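Local coordinates for coenzyme PQQ synthesis protein B (Methylobacterium extorquens, PDB 4Z7R) that may take part in moving the cofactor pyrroloquinoline quinone or its precursor to the periplasm, and binds zinc in a metallo-beta-lactamase fold, at residues V264-N267 / P271-I274. Residues are numbered along the deposited sequence; the frame is centred on the assembly and turned at random.
Sequences VHIN and PVLI. With ZN (zinc ion), chain D.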
ATOM      1  N   VAL A 264      -5.558  16.678   9.435  1.00  8.36           N
ATOM      2  CA  VAL A 264      -5.068  15.453   8.817  1.00  8.98           C
ATOM      3  C   VAL A 264      -5.321  15.518   7.313  0.82  9.25           C
ATOM      4  O   VAL A 264      -5.834  16.523   6.815  0.93  9.38           O
ATOM      5  CB  VAL A 264      -5.742  14.196   9.413  0.88  9.88           C
ATOM      6  CG1 VAL A 264      -5.450  14.095  10.902  0.84 10.01           C
ATOM      7  CG2 VAL A 264      -7.245  14.225   9.167  0.93 11.04           C
ATOM      8  N   HIS A 265      -4.960  14.453   6.599  1.00  9.27           N
ATOM      9  CA  HIS A 265      -5.178  14.363   5.156  0.92  9.71           C
ATOM     10  C   HIS A 265      -4.526  15.535   4.429  0.94  8.74           C
ATOM     11  O   HIS A 265      -5.137  16.157   3.561  0.93  8.96           O
ATOM     12  CB  HIS A 265      -6.680  14.311   4.844  0.97 10.62           C
ATOM     13  CG  HIS A 265      -6.997  13.855   3.455  0.61 11.05           C
ATOM     14  ND1 HIS A 265      -7.013  14.712   2.375  0.86 11.61           N
ATOM     15  CD2 HIS A 265      -7.326  12.634   2.972  0.73 11.35           C
ATOM     16  CE1 HIS A 265      -7.330  14.036   1.286  0.91 12.01           C
ATOM     17  NE2 HIS A 265      -7.524  12.772   1.620  0.79 11.90           N
ATOM     18  N   ILE A 266      -3.290  15.843   4.805  1.00  7.86           N
ATOM     19  CA  ILE A 266      -2.560  16.970   4.235  1.00  8.24           C
ATOM     20  C   ILE A 266      -1.812  16.588   2.957  0.87  8.80           C
ATOM     21  O   ILE A 266      -1.007  15.659   2.961  1.00  8.57           O
ATOM     22  CB  ILE A 266      -1.571  17.542   5.262  0.75  8.63           C
ATOM     23  CG1 ILE A 266      -2.317  17.882   6.558  1.00  9.45           C
ATOM     24  CG2 ILE A 266      -0.875  18.767   4.705  0.98  8.47           C
ATOM     25  CD1 ILE A 266      -1.431  17.972   7.774  0.73  9.88           C
ATOM     26  N   ASN A 267      -2.070  17.305   1.866  0.97  9.76           N
ATOM     27  CA  ASN A 267      -1.431  16.970   0.594  0.86  9.53           C
ATOM     28  C   ASN A 267       0.042  17.341   0.593  0.89  9.55           C
ATOM     29  O   ASN A 267       0.461  18.252   1.303  0.98  9.40           O
ATOM     30  CB  ASN A 267      -2.132  17.657  -0.578  0.86  9.66           C
ATOM     31  CG  ASN A 267      -1.834  16.982  -1.906  0.78  9.37           C
ATOM     32  OD1 ASN A 267      -1.984  15.770  -2.038  0.92  9.22           O
ATOM     33  ND2 ASN A 267      -1.392  17.760  -2.890  1.00  8.71           N
ATOM     34  N   PRO A 271       2.343  23.716   2.372  0.95  9.49           N
ATOM     35  CA  PRO A 271       3.530  24.251   3.058  0.93 10.84           C
ATOM     36  C   PRO A 271       3.506  24.123   4.586  1.00 11.97           C
ATOM     37  O   PRO A 271       4.539  24.364   5.212  0.98 12.78           O
ATOM     38  CB  PRO A 271       3.552  25.733   2.648  1.00 11.17           C
ATOM     39  CG  PRO A 271       2.227  26.025   2.051  0.77 11.14           C
ATOM     40  CD  PRO A 271       1.620  24.739   1.596  1.00 10.18           C
ATOM     41  N   VAL A 272       2.374  23.755   5.185  0.78 12.34           N
ATOM     42  CA  VAL A 272       2.372  23.494   6.624  0.91 12.35           C
ATOM     43  C   VAL A 272       3.190  22.241   6.934  0.73 11.90           C
ATOM     44  O   VAL A 272       3.572  22.013   8.080  0.87 10.78           O
ATOM     45  CB  VAL A 272       0.945  23.326   7.201  0.96 12.63           C
ATOM     46  CG1 VAL A 272       0.085  24.540   6.876  0.95 13.27           C
ATOM     47  CG2 VAL A 272       0.300  22.040   6.695  0.97 12.28           C
ATOM     48  N   LEU A 273       3.464  21.436   5.910  1.00 12.71           N
ATOM     49  CA  LEU A 273       4.290  20.242   6.077  1.00 12.91           C
ATOM     50  C   LEU A 273       5.739  20.614   6.356  0.94 13.05           C
ATOM     51  O   LEU A 273       6.488  19.835   6.945  0.82 13.28           O
ATOM     52  CB  LEU A 273       4.218  19.349   4.839  0.74 12.88           C
ATOM     53  CG  LEU A 273       2.886  18.660   4.552  1.00 12.75           C
ATOM     54  CD1 LEU A 273       2.945  17.963   3.206  1.00 13.04           C
ATOM     55  CD2 LEU A 273       2.544  17.674   5.661  1.00 12.94           C
ATOM     56  N   ILE A 274       6.131  21.809   5.926  0.94 12.80           N
ATOM     57  CA  ILE A 274       7.484  22.290   6.156  1.00 12.79           C
ATOM     58  C   ILE A 274       7.576  22.760   7.598  0.79 13.18           C
ATOM     59  O   ILE A 274       6.906  23.717   7.991  1.00 13.53           O
ATOM     60  CB  ILE A 274       7.864  23.431   5.194  0.95 12.39           C
ATOM     61  CG1 ILE A 274       7.845  22.933   3.749  0.68 12.13           C
ATOM     62  CG2 ILE A 274       9.239  23.983   5.539  1.00 12.60           C
ATOM     63  CD1 ILE A 274       7.861  24.045   2.721  0.60 12.14           C
TER
HETATM   64 ZN    ZN D 302      -7.830  11.298   0.143  0.53 23.38          ZN
HETATM   65  O   HOH W   1      -6.747  12.329  -1.562  1.00 21.81           O
HETATM   66  O   HOH W   2      -9.754  10.779   0.535  0.87 27.25           O
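The flat group at this contact is the peptide carbonyl of N267, which a methyl of L273 meets at its oxygen end. L273 CD1 is 3.1 Å from N267 O, a tight approach. The methyl arrives obliquely, about 40° out of the carbonyl plane, not head-on. This is packing of a methyl against an oxygen, not a hydrogen bond. The side chain of N267 leaves the backbone away from 271-274; its ND2 is hydrogen-bonded to T269 OG1. H265 NE2 binds the zinc at 2.1 Å. The ND1 of H265 is hydrogen-bonded to T218, and its ring meets that of H240.

I266 supplies the rest of the contact. With chi1 at -54°, CG2 of I266 is trans to its own N, which carries this methyl to L273. L273 CD2 packs on I266 CG2 at 3.7 Å. The two side chains overlap side by side, pointing opposite ways. L273 thus forks: CD2 goes to I266, CD1 to the carbonyl of N267. V272 closes in with CG2, 4.0 Å from I266 CG2. V290 of strand 288-290 touches both I266 and V272, which extends this apolar patch.

Residues 271-273 form a short 3-10 turn, closed by I274 N to P271 O, 3.1 Å. H265 has left-handed backbone angles, a bend just after strand 260-264.

The zinc on H265 is also held by D92 and two waters. N268, just after I266 and N267, binds the second zinc with C19, C21 and C24. The contact therefore packs a metal-carrying loop at the end of a strand onto the turn leading to helix 278-285. Metal ligands on such strand-end loops are characteristic of the metallo-beta-lactamase fold.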